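Local coordinates for heat shock protein STI1 (Saccharomyces cerevisiae, PDB 3UPV) that acts as a co-chaperone adaptor that binds Hsp70 and Hsp90, its TPR2B domain here holding a peptide from the C-terminal part of Hsp70, at residues E6-L9 / E10-Y14; K25-T28 / E29-K32; A74-R77 / K78-Q82; R99-D102 / A103-N107. All coordinates share one frame; numbering follows the deposited sequence.

Contact 1 (E6-L9 / E10-Y14); sequences EARL and EGKEY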
loop_
_atom_site.group_PDB
_atom_site.type_symbol
_atom_site.label_atom_id
_atom_site.label_comp_id
_atom_site.label_asym_id
_atom_site.label_seq_id
_atom_site.Cartn_x
_atom_site.Cartn_y
_atom_site.Cartn_z
ATOM N N GLU A 6 -14.033 6.528 -11.751
ATOM C CA GLU A 6 -15.145 6.695 -10.811
ATOM C C GLU A 6 -14.974 5.781 -9.608
ATOM O O GLU A 6 -15.231 6.195 -8.443
ATOM C CB GLU A 6 -16.457 6.402 -11.502
ATOM C CG GLU A 6 -17.669 6.117 -10.610
ATOM C CD GLU A 6 -18.885 5.780 -11.449
ATOM O OE1 GLU A 6 -18.674 5.397 -12.609
ATOM O OE2 GLU A 6 -20.048 5.889 -10.990
ATOM N N ALA A 7 -14.655 4.515 -9.893
ATOM C CA ALA A 7 -14.364 3.594 -8.789
ATOM C C ALA A 7 -13.237 4.041 -7.861
ATOM O O ALA A 7 -13.380 4.003 -6.621
ATOM C CB ALA A 7 -14.142 2.126 -9.316
ATOM N N ARG A 8 -12.180 4.623 -8.430
ATOM C CA ARG A 8 -11.066 5.129 -7.588
ATOM C C ARG A 8 -11.594 6.288 -6.695
ATOM O O ARG A 8 -11.195 6.415 -5.530
ATOM C CB ARG A 8 -9.963 5.647 -8.515
ATOM C CG ARG A 8 -8.692 6.250 -7.800
ATOM C CD ARG A 8 -7.711 6.876 -8.814
ATOM N NE ARG A 8 -8.160 8.206 -9.238
ATOM C CZ ARG A 8 -8.153 9.299 -8.483
ATOM N NH1 ARG A 8 -8.622 10.435 -8.988
ATOM N NH2 ARG A 8 -7.657 9.282 -7.258
ATOM N N LEU A 9 -12.463 7.146 -7.251
ATOM C CA LEU A 9 -12.993 8.297 -6.486
ATOM C C LEU A 9 -13.935 7.909 -5.405
ATOM O O LEU A 9 -13.883 8.483 -4.330
ATOM C CB LEU A 9 -13.694 9.304 -7.395
ATOM C CG LEU A 9 -12.710 10.026 -8.316
ATOM C CD1 LEU A 9 -13.367 10.761 -9.530
ATOM C CD2 LEU A 9 -11.923 10.995 -7.411
ATOM N N GLU A 10 -14.797 6.940 -5.715
ATOM C CA GLU A 10 -15.671 6.311 -4.761
ATOM C C GLU A 10 -14.839 5.700 -3.640
ATOM O O GLU A 10 -15.166 5.894 -2.450
ATOM C CB GLU A 10 -16.603 5.257 -5.382
ATOM C CG GLU A 10 -17.706 5.864 -6.236
ATOM C CD GLU A 10 -18.472 4.843 -7.095
ATOM O OE1 GLU A 10 -19.198 5.304 -7.998
ATOM O OE2 GLU A 10 -18.380 3.607 -6.877
ATOM N N GLY A 11 -13.772 4.974 -4.036
ATOM C CA GLY A 11 -12.891 4.343 -3.068
ATOM C C GLY A 11 -12.368 5.351 -2.089
ATOM O O GLY A 11 -12.386 5.105 -0.879
ATOM N N LYS A 12 -11.865 6.451 -2.657
ATOM C CA LYS A 12 -11.224 7.498 -1.908
ATOM C C LYS A 12 -12.211 8.127 -0.979
ATOM O O LYS A 12 -11.890 8.325 0.183
ATOM C CB LYS A 12 -10.605 8.541 -2.830
ATOM C CG LYS A 12 -10.122 9.800 -2.034
ATOM C CD LYS A 12 -8.988 10.585 -2.763
ATOM C CE LYS A 12 -9.411 11.219 -4.121
ATOM N NZ LYS A 12 -10.815 11.814 -4.386
ATOM N N GLU A 13 -13.439 8.363 -1.433
ATOM C CA GLU A 13 -14.463 8.876 -0.533
ATOM C C GLU A 13 -14.793 7.898 0.646
ATOM O O GLU A 13 -14.891 8.335 1.816
ATOM C CB GLU A 13 -15.729 9.272 -1.317
ATOM C CG GLU A 13 -16.809 9.956 -0.481
ATOM C CD GLU A 13 -16.414 11.361 0.039
ATOM O OE1 GLU A 13 -15.330 11.896 -0.368
ATOM O OE2 GLU A 13 -17.212 11.939 0.847
ATOM N N TYR A 14 -14.985 6.611 0.340
ATOM C CA TYR A 14 -15.243 5.622 1.394
ATOM C C TYR A 14 -14.094 5.571 2.398
ATOM O O TYR A 14 -14.318 5.554 3.630
ATOM C CB TYR A 14 -15.439 4.219 0.805
ATOM C CG TYR A 14 -16.832 4.034 0.210
ATOM C CD1 TYR A 14 -17.988 4.488 0.895
ATOM C CD2 TYR A 14 -16.998 3.411 -1.049
ATOM C CE1 TYR A 14 -19.229 4.332 0.328
ATOM C CE2 TYR A 14 -18.262 3.254 -1.607
ATOM C CZ TYR A 14 -19.359 3.725 -0.915
ATOM O OH TYR A 14 -20.608 3.574 -1.448
HETATM O O HOH W 1 -13.258 10.987 -3.652
#
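E6 meets E10 one helical turn further on, the two side chains lying side by side and pointing the same way. E6 CG rests 3.1 Å from E10 OE1, and E6 OE2 stands 3.2 Å from that same oxygen, with the carboxylate planes turned 83° apart. Both oxygens are acceptors, so no hydrogen bond joins them; two like charges this close would probably raise the pKa of one of them. A7 turns its methyl away and takes part through its carbonyl, A7 O receiving the N-H of G11 at 2.8 Å. R8 likewise starts away, but a bend at chi3 (79°) brings its guanidinium back alongside K12, NH2 lying 4.1 Å from K12 CE. That NH2 is salt-bridged to the backbone of the bound peptide, while NH1 pairs with E5. L9 CD2 touches K12 NZ at 3.3 Å, because the lysine chain curls at chi3 and chi4. A water completes this turn: it donates to L9 O and accepts from K12 NZ, 2.7 Å from that nitrogen, so L9 O serves both the water and the N-H of E13. This is the first helix of TPR 7. R8 bonds the peptide, consistent with the carboxylate clamp of Hop-type TPR domains, and K12 packs on an apolar peptide side chain, while A7 and R8 pack on E29 and M30 of helix 20-33, and Y14 on N22 and A23.

Contact 2 (K25-T28 / E29-K32); sequences KAYT and EMIK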
loop_
_atom_site.group_PDB
_atom_site.type_symbol
_atom_site.label_atom_id
_atom_site.label_comp_id
_atom_site.label_asym_id
_atom_site.label_seq_id
_atom_site.Cartn_x
_atom_site.Cartn_y
_atom_site.Cartn_z
ATOM N N LYS A 25 -14.731 -2.646 -1.621
ATOM C CA LYS A 25 -15.615 -3.006 -2.710
ATOM C C LYS A 25 -15.293 -2.119 -3.917
ATOM O O LYS A 25 -15.185 -2.607 -5.062
ATOM C CB LYS A 25 -17.063 -2.831 -2.225
ATOM C CG LYS A 25 -18.144 -3.155 -3.161
ATOM C CD LYS A 25 -19.379 -3.501 -2.301
ATOM C CE LYS A 25 -19.165 -4.806 -1.493
ATOM N NZ LYS A 25 -20.354 -5.153 -0.690
ATOM N N ALA A 26 -15.111 -0.817 -3.648
ATOM C CA ALA A 26 -14.805 0.135 -4.736
ATOM C C ALA A 26 -13.468 -0.188 -5.394
ATOM O O ALA A 26 -13.380 -0.119 -6.606
ATOM C CB ALA A 26 -14.876 1.629 -4.194
ATOM N N TYR A 27 -12.445 -0.560 -4.615
ATOM C CA TYR A 27 -11.136 -0.830 -5.185
ATOM C C TYR A 27 -11.122 -2.154 -5.940
ATOM O O TYR A 27 -10.387 -2.323 -6.896
ATOM C CB TYR A 27 -10.017 -0.729 -4.133
ATOM C CG TYR A 27 -9.880 0.690 -3.611
ATOM C CD1 TYR A 27 -9.809 1.776 -4.519
ATOM C CD2 TYR A 27 -9.802 0.971 -2.238
ATOM C CE1 TYR A 27 -9.666 3.101 -4.090
ATOM C CE2 TYR A 27 -9.617 2.346 -1.803
ATOM C CZ TYR A 27 -9.552 3.366 -2.710
ATOM O OH TYR A 27 -9.352 4.643 -2.223
ATOM N N THR A 28 -11.955 -3.093 -5.529
ATOM C CA THR A 28 -12.106 -4.294 -6.293
ATOM C C THR A 28 -12.698 -3.963 -7.659
ATOM O O THR A 28 -12.241 -4.520 -8.679
ATOM C CB THR A 28 -12.992 -5.301 -5.496
ATOM O OG1 THR A 28 -12.335 -5.649 -4.252
ATOM C CG2 THR A 28 -13.199 -6.606 -6.313
ATOM N N GLU A 29 -13.639 -3.020 -7.701
ATOM C CA GLU A 29 -14.167 -2.612 -8.970
ATOM C C GLU A 29 -13.111 -1.892 -9.801
ATOM O O GLU A 29 -13.043 -2.160 -11.012
ATOM C CB GLU A 29 -15.427 -1.740 -8.800
ATOM C CG GLU A 29 -15.934 -1.230 -10.164
ATOM C CD GLU A 29 -17.239 -0.393 -10.152
ATOM O OE1 GLU A 29 -17.712 0.059 -9.101
ATOM O OE2 GLU A 29 -17.805 -0.173 -11.350
ATOM N N MET A 30 -12.329 -0.962 -9.191
ATOM C CA MET A 30 -11.210 -0.308 -9.891
ATOM C C MET A 30 -10.269 -1.367 -10.537
ATOM O O MET A 30 -9.814 -1.233 -11.672
ATOM C CB MET A 30 -10.414 0.559 -8.940
ATOM C CG MET A 30 -9.362 1.479 -9.675
ATOM S SD MET A 30 -8.505 2.393 -8.428
ATOM C CE MET A 30 -7.182 2.999 -9.525
ATOM N N ILE A 31 -9.985 -2.403 -9.767
ATOM C CA ILE A 31 -9.094 -3.487 -10.175
ATOM C C ILE A 31 -9.743 -4.258 -11.343
ATOM O O ILE A 31 -9.048 -4.524 -12.334
ATOM C CB ILE A 31 -8.759 -4.504 -9.043
ATOM C CG1 ILE A 31 -7.762 -3.851 -8.069
ATOM C CG2 ILE A 31 -8.155 -5.791 -9.697
ATOM C CD1 ILE A 31 -7.571 -4.587 -6.793
ATOM N N LYS A 32 -11.040 -4.603 -11.265
ATOM C CA LYS A 32 -11.683 -5.257 -12.398
ATOM C C LYS A 32 -11.596 -4.387 -13.665
ATOM O O LYS A 32 -11.359 -4.906 -14.781
ATOM C CB LYS A 32 -13.142 -5.563 -12.032
ATOM C CG LYS A 32 -14.050 -5.887 -13.217
ATOM C CD LYS A 32 -15.425 -6.366 -12.726
ATOM C CE LYS A 32 -16.080 -7.149 -13.853
ATOM N NZ LYS A 32 -17.516 -6.750 -13.975
#
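The Y27 ring meets M30 at CD1, 4.2 Å from SD. The sulfur lies 5.4 Å from the ring centroid and 75° off the ring normal, an oblique Met-aromatic contact between residues three apart on one helix. Other parts of the ring's surroundings come from outside the turn: K12 of helix 2-16, N43 and R44 of helix 38-50, and an apolar side chain of the bound peptide. The second flat group, the E29 carboxylate, is carried off on an extended chain; E29 CB stays near A26 O (3.4 Å), while OE2 makes a long, weak ion pair with R33. M30 is placed by its first torsion: CG is anti to the backbone N (chi1 -170°), and the straight chain beyond it holds the sulfur by the ring. I31 leans over the preceding turn instead, its CG1 3.3 Å and its CD1 3.6 Å from Y27 O, the carbonyl that takes the I31 N-H. T28 sends its hydroxyl back along the helix to V24 O, and OG1 also bonds to R44 NH1. This is the second helix of TPR 7, and its sides differ in chemistry. Y27 and M30 give it a sulfur-aromatic surface against the first helix, with the tyrosine reaching the peptide; T28 and I31 tie it to the next repeat by a hydrogen bond from R44 to the T28 hydroxyl and by apolar packing.

Contact 3 (A74-R77 / K78-Q82); sequences AYIR and KATAQ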
loop_
_atom_site.group_PDB
_atom_site.type_symbol
_atom_site.label_atom_id
_atom_site.label_comp_id
_atom_site.label_asym_id
_atom_site.label_seq_id
_atom_site.Cartn_x
_atom_site.Cartn_y
_atom_site.Cartn_z
ATOM N N ALA A 74 3.461 1.365 -2.471
ATOM C CA ALA A 74 3.172 -0.081 -2.353
ATOM C C ALA A 74 4.227 -0.768 -1.482
ATOM O O ALA A 74 3.920 -1.647 -0.694
ATOM C CB ALA A 74 3.114 -0.678 -3.674
ATOM N N TYR A 75 5.470 -0.352 -1.644
ATOM C CA TYR A 75 6.541 -0.930 -0.830
ATOM C C TYR A 75 6.391 -0.542 0.637
ATOM O O TYR A 75 6.501 -1.453 1.549
ATOM C CB TYR A 75 7.914 -0.515 -1.314
ATOM C CG TYR A 75 8.300 -0.884 -2.732
ATOM C CD1 TYR A 75 8.915 -2.110 -3.036
ATOM C CD2 TYR A 75 8.082 0.007 -3.785
ATOM C CE1 TYR A 75 9.283 -2.413 -4.366
ATOM C CE2 TYR A 75 8.390 -0.330 -5.096
ATOM C CZ TYR A 75 9.024 -1.496 -5.383
ATOM O OH TYR A 75 9.395 -1.711 -6.709
ATOM N N ILE A 76 6.075 0.740 0.887
ATOM C CA ILE A 76 5.941 1.176 2.245
ATOM C C ILE A 76 4.733 0.484 2.907
ATOM O O ILE A 76 4.796 -0.087 4.032
ATOM C CB ILE A 76 5.822 2.677 2.366
ATOM C CG1 ILE A 76 7.116 3.307 1.877
ATOM C CG2 ILE A 76 5.501 3.030 3.852
ATOM C CD1 ILE A 76 7.033 4.794 1.696
ATOM N N ARG A 77 3.638 0.416 2.145
ATOM C CA ARG A 77 2.458 -0.302 2.641
ATOM C C ARG A 77 2.717 -1.759 2.988
ATOM O O ARG A 77 2.242 -2.306 4.020
ATOM C CB ARG A 77 1.384 -0.196 1.580
ATOM C CG ARG A 77 0.106 -0.349 2.208
ATOM C CD ARG A 77 -1.110 -0.216 1.271
ATOM N NE ARG A 77 -1.230 1.056 0.536
ATOM C CZ ARG A 77 -1.640 2.190 1.106
ATOM N NH1 ARG A 77 -1.777 3.335 0.399
ATOM N NH2 ARG A 77 -1.934 2.165 2.400
ATOM N N LYS A 78 3.356 -2.466 2.069
ATOM C CA LYS A 78 3.705 -3.857 2.326
ATOM C C LYS A 78 4.544 -4.054 3.599
ATOM O O LYS A 78 4.278 -4.981 4.367
ATOM C CB LYS A 78 4.529 -4.350 1.164
ATOM C CG LYS A 78 4.988 -5.801 1.299
ATOM C CD LYS A 78 5.770 -6.191 0.027
ATOM C CE LYS A 78 6.492 -7.509 0.214
ATOM N NZ LYS A 78 7.208 -7.979 -1.035
ATOM N N ALA A 79 5.578 -3.210 3.766
ATOM C CA ALA A 79 6.434 -3.302 4.961
ATOM C C ALA A 79 5.630 -3.109 6.207
ATOM O O ALA A 79 5.873 -3.789 7.223
ATOM C CB ALA A 79 7.529 -2.296 4.915
ATOM N N THR A 80 4.708 -2.139 6.160
ATOM C CA THR A 80 3.854 -1.846 7.341
ATOM C C THR A 80 3.006 -3.111 7.670
ATOM O O THR A 80 2.889 -3.486 8.828
ATOM C CB THR A 80 2.963 -0.595 7.205
ATOM O OG1 THR A 80 1.974 -0.793 6.201
ATOM C CG2 THR A 80 3.760 0.630 6.844
ATOM N N ALA A 81 2.428 -3.759 6.651
ATOM C CA ALA A 81 1.672 -4.988 6.854
ATOM C C ALA A 81 2.565 -6.103 7.321
ATOM O O ALA A 81 2.177 -6.922 8.202
ATOM C CB ALA A 81 0.883 -5.389 5.601
ATOM N N GLN A 82 3.771 -6.156 6.794
ATOM C CA GLN A 82 4.708 -7.226 7.249
ATOM C C GLN A 82 5.073 -7.037 8.749
ATOM O O GLN A 82 5.098 -8.003 9.543
ATOM C CB GLN A 82 5.970 -7.304 6.382
ATOM C CG GLN A 82 5.644 -7.905 4.991
ATOM C CD GLN A 82 6.821 -7.881 4.015
ATOM O OE1 GLN A 82 7.136 -8.882 3.389
ATOM N NE2 GLN A 82 7.526 -6.799 3.968
#
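T80 turns its hydroxyl back onto the preceding turn, where OG1 donates to R77 O at 2.7 Å. With chi1 at 67°, OG1 sits between the backbone N and the carbonyl carbon, and it meets the carbonyl well off its axis, at a C=O...O angle of 117°. A81 N reaches the same oxygen at 3.0 Å from the same face of its plane, so two bonds grip R77 O. The other branch, T80 CG2, comes within 3.1 Å of I76 O and touches I76 CG2 at 4.2 Å. This is the first helix of TPR 9, whose groove side carries I76, R77 and T80 to the bound Hsp70 peptide. Changing T80 to an alanine would probably leave R77 O with the A81 N-H as its one donor in this turn and open a gap beside I76 and L117 of helix 111-124. R77 and K78 diverge: the arginine, bent at chi3, runs to the peptide backbone, which NH1 bonds, with NE held by S42 OG, whereas K78 stretches out past C61 and T94. K78 CB stays close to A74 O (3.3 Å), and A79 packs its methyl on L95 of helix 88-106.

Contact 4 (R99-D102 / A103-N107); sequences RTKD and AEVNN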
loop_
_atom_site.group_PDB
_atom_site.type_symbol
_atom_site.label_atom_id
_atom_site.label_comp_id
_atom_site.label_asym_id
_atom_site.label_seq_id
_atom_site.Cartn_x
_atom_site.Cartn_y
_atom_site.Cartn_z
ATOM N N ARG A 99 13.415 2.371 0.385
ATOM C CA ARG A 99 14.264 3.566 0.569
ATOM C C ARG A 99 14.953 3.960 -0.731
ATOM O O ARG A 99 15.088 5.143 -1.067
ATOM C CB ARG A 99 15.319 3.302 1.655
ATOM C CG ARG A 99 16.158 4.566 2.038
ATOM C CD ARG A 99 17.307 4.209 2.999
ATOM N NE ARG A 99 16.856 3.247 4.036
ATOM C CZ ARG A 99 17.134 1.931 4.008
ATOM N NH1 ARG A 99 16.688 1.120 4.961
ATOM N NH2 ARG A 99 17.876 1.428 3.016
ATOM N N THR A 100 15.421 2.948 -1.437
ATOM C CA THR A 100 16.104 3.119 -2.747
ATOM C C THR A 100 15.191 3.740 -3.791
ATOM O O THR A 100 15.548 4.724 -4.404
ATOM C CB THR A 100 16.538 1.742 -3.216
ATOM O OG1 THR A 100 17.600 1.279 -2.364
ATOM C CG2 THR A 100 16.964 1.733 -4.747
ATOM N N LYS A 101 14.007 3.141 -3.970
ATOM C CA LYS A 101 12.960 3.671 -4.858
ATOM C C LYS A 101 12.546 5.071 -4.442
ATOM O O LYS A 101 12.361 5.916 -5.289
ATOM C CB LYS A 101 11.746 2.731 -4.932
ATOM C CG LYS A 101 11.993 1.520 -5.838
ATOM C CD LYS A 101 12.110 1.939 -7.296
ATOM C CE LYS A 101 12.833 0.890 -8.159
ATOM N NZ LYS A 101 11.898 0.161 -9.041
ATOM N N ASP A 102 12.441 5.323 -3.135
ATOM C CA ASP A 102 12.013 6.631 -2.673
ATOM C C ASP A 102 12.995 7.720 -3.113
ATOM O O ASP A 102 12.579 8.761 -3.631
ATOM C CB ASP A 102 11.797 6.645 -1.163
ATOM C CG ASP A 102 11.375 7.989 -0.650
ATOM O OD1 ASP A 102 12.180 8.630 0.097
ATOM O OD2 ASP A 102 10.219 8.398 -0.997
ATOM N N ALA A 103 14.284 7.468 -2.902
ATOM C CA ALA A 103 15.326 8.333 -3.459
ATOM C C ALA A 103 15.256 8.528 -4.986
ATOM O O ALA A 103 15.286 9.671 -5.453
ATOM C CB ALA A 103 16.711 7.845 -3.026
ATOM N N GLU A 104 15.147 7.423 -5.746
ATOM C CA GLU A 104 15.069 7.468 -7.200
ATOM C C GLU A 104 13.868 8.238 -7.751
ATOM O O GLU A 104 14.005 9.173 -8.604
ATOM C CB GLU A 104 14.995 6.031 -7.719
ATOM C CG GLU A 104 16.339 5.336 -7.569
ATOM C CD GLU A 104 16.291 3.825 -7.808
ATOM O OE1 GLU A 104 17.329 3.190 -7.606
ATOM O OE2 GLU A 104 15.238 3.275 -8.178
ATOM N N VAL A 105 12.681 7.849 -7.286
ATOM C CA VAL A 105 11.474 8.423 -7.874
ATOM C C VAL A 105 10.937 9.636 -7.124
ATOM O O VAL A 105 10.510 10.606 -7.788
ATOM C CB VAL A 105 10.332 7.345 -8.299
ATOM C CG1 VAL A 105 10.581 5.887 -7.828
ATOM C CG2 VAL A 105 8.914 7.879 -8.048
ATOM N N ASN A 106 10.959 9.602 -5.775
ATOM C CA ASN A 106 10.452 10.729 -4.953
ATOM C C ASN A 106 11.526 11.688 -4.416
ATOM O O ASN A 106 11.225 12.639 -3.639
ATOM C CB ASN A 106 9.647 10.252 -3.729
ATOM C CG ASN A 106 8.402 9.482 -4.092
ATOM O OD1 ASN A 106 7.860 8.715 -3.260
ATOM N ND2 ASN A 106 7.943 9.648 -5.302
ATOM N N ASN A 107 12.785 11.439 -4.770
ATOM C CA ASN A 107 13.858 12.321 -4.262
ATOM C C ASN A 107 13.853 12.470 -2.728
ATOM O O ASN A 107 14.075 13.553 -2.193
ATOM C CB ASN A 107 13.774 13.683 -4.953
ATOM C CG ASN A 107 14.234 13.592 -6.360
ATOM O OD1 ASN A 107 13.429 13.684 -7.310
ATOM N ND2 ASN A 107 15.507 13.286 -6.526
#
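Chi1 of -72° swings E104 back along the helix onto T100, and its extended chain then lies beside that threonine, pointing the same way. T100 turns CG2 rather than its hydroxyl to the meeting (chi1 -70°), so the methyl packs 3.2 Å from E104 OE1, while OG1 bonds to D96 O. K101, kinked at chi2, crosses the glutamate aslant and brings CE to 3.4 Å from E104 OE2. The charged ends stop short of a salt bridge, K101 NZ standing 4.6 Å from OE2; the ammonium bonds instead to P69 O and N70 OD1. V105 sets CG1 against K101 O at 3.1 Å. D102 and N106 cross at about a right angle, D102 OD2 coming 3.4 Å from N106 CB, and D102 O takes a weak bond from N106 N. OD2 accepts from S110 N beyond the turn, and D102 shares a backbone bond with G108. Putting an alanine at D102 would probably leave the S110 N-H without this acceptor and let the turn after the helix move more freely. N107, with positive phi, is the first residue to depart from helical angles. This end of helix 88-106, which runs on from TPR 9, packs through K101 on Y75 and through D102, V105 and N106 on V72, both of helix 72-84; R99 and D102 meet I114 of the closing helix, 111-124.

Overall arrangement
All four contacts are turns of single helices, but their burial differs. Contact 3 is buried, its centre about 6 Å from the centre of the chain; contacts 1 and 2 are partly buried, and contact 4 is at the surface. Contacts 1 and 2 belong to the paired helices of TPR 7 and touch, Y27 OH packing on G11. Contacts 3 and 4 sit on the successive helices 72-84 and 88-106 and meet where Y75 nears K101. Contacts 2 and 4 fall on opposite sides of the centre, their centres about 28 Å apart. Chemistry follows position: contacts 1 and 3 each send an arginine to the peptide backbone, contact 2 offers it a tyrosine, and contact 4 gathers charged and polar chains near the end of its helix.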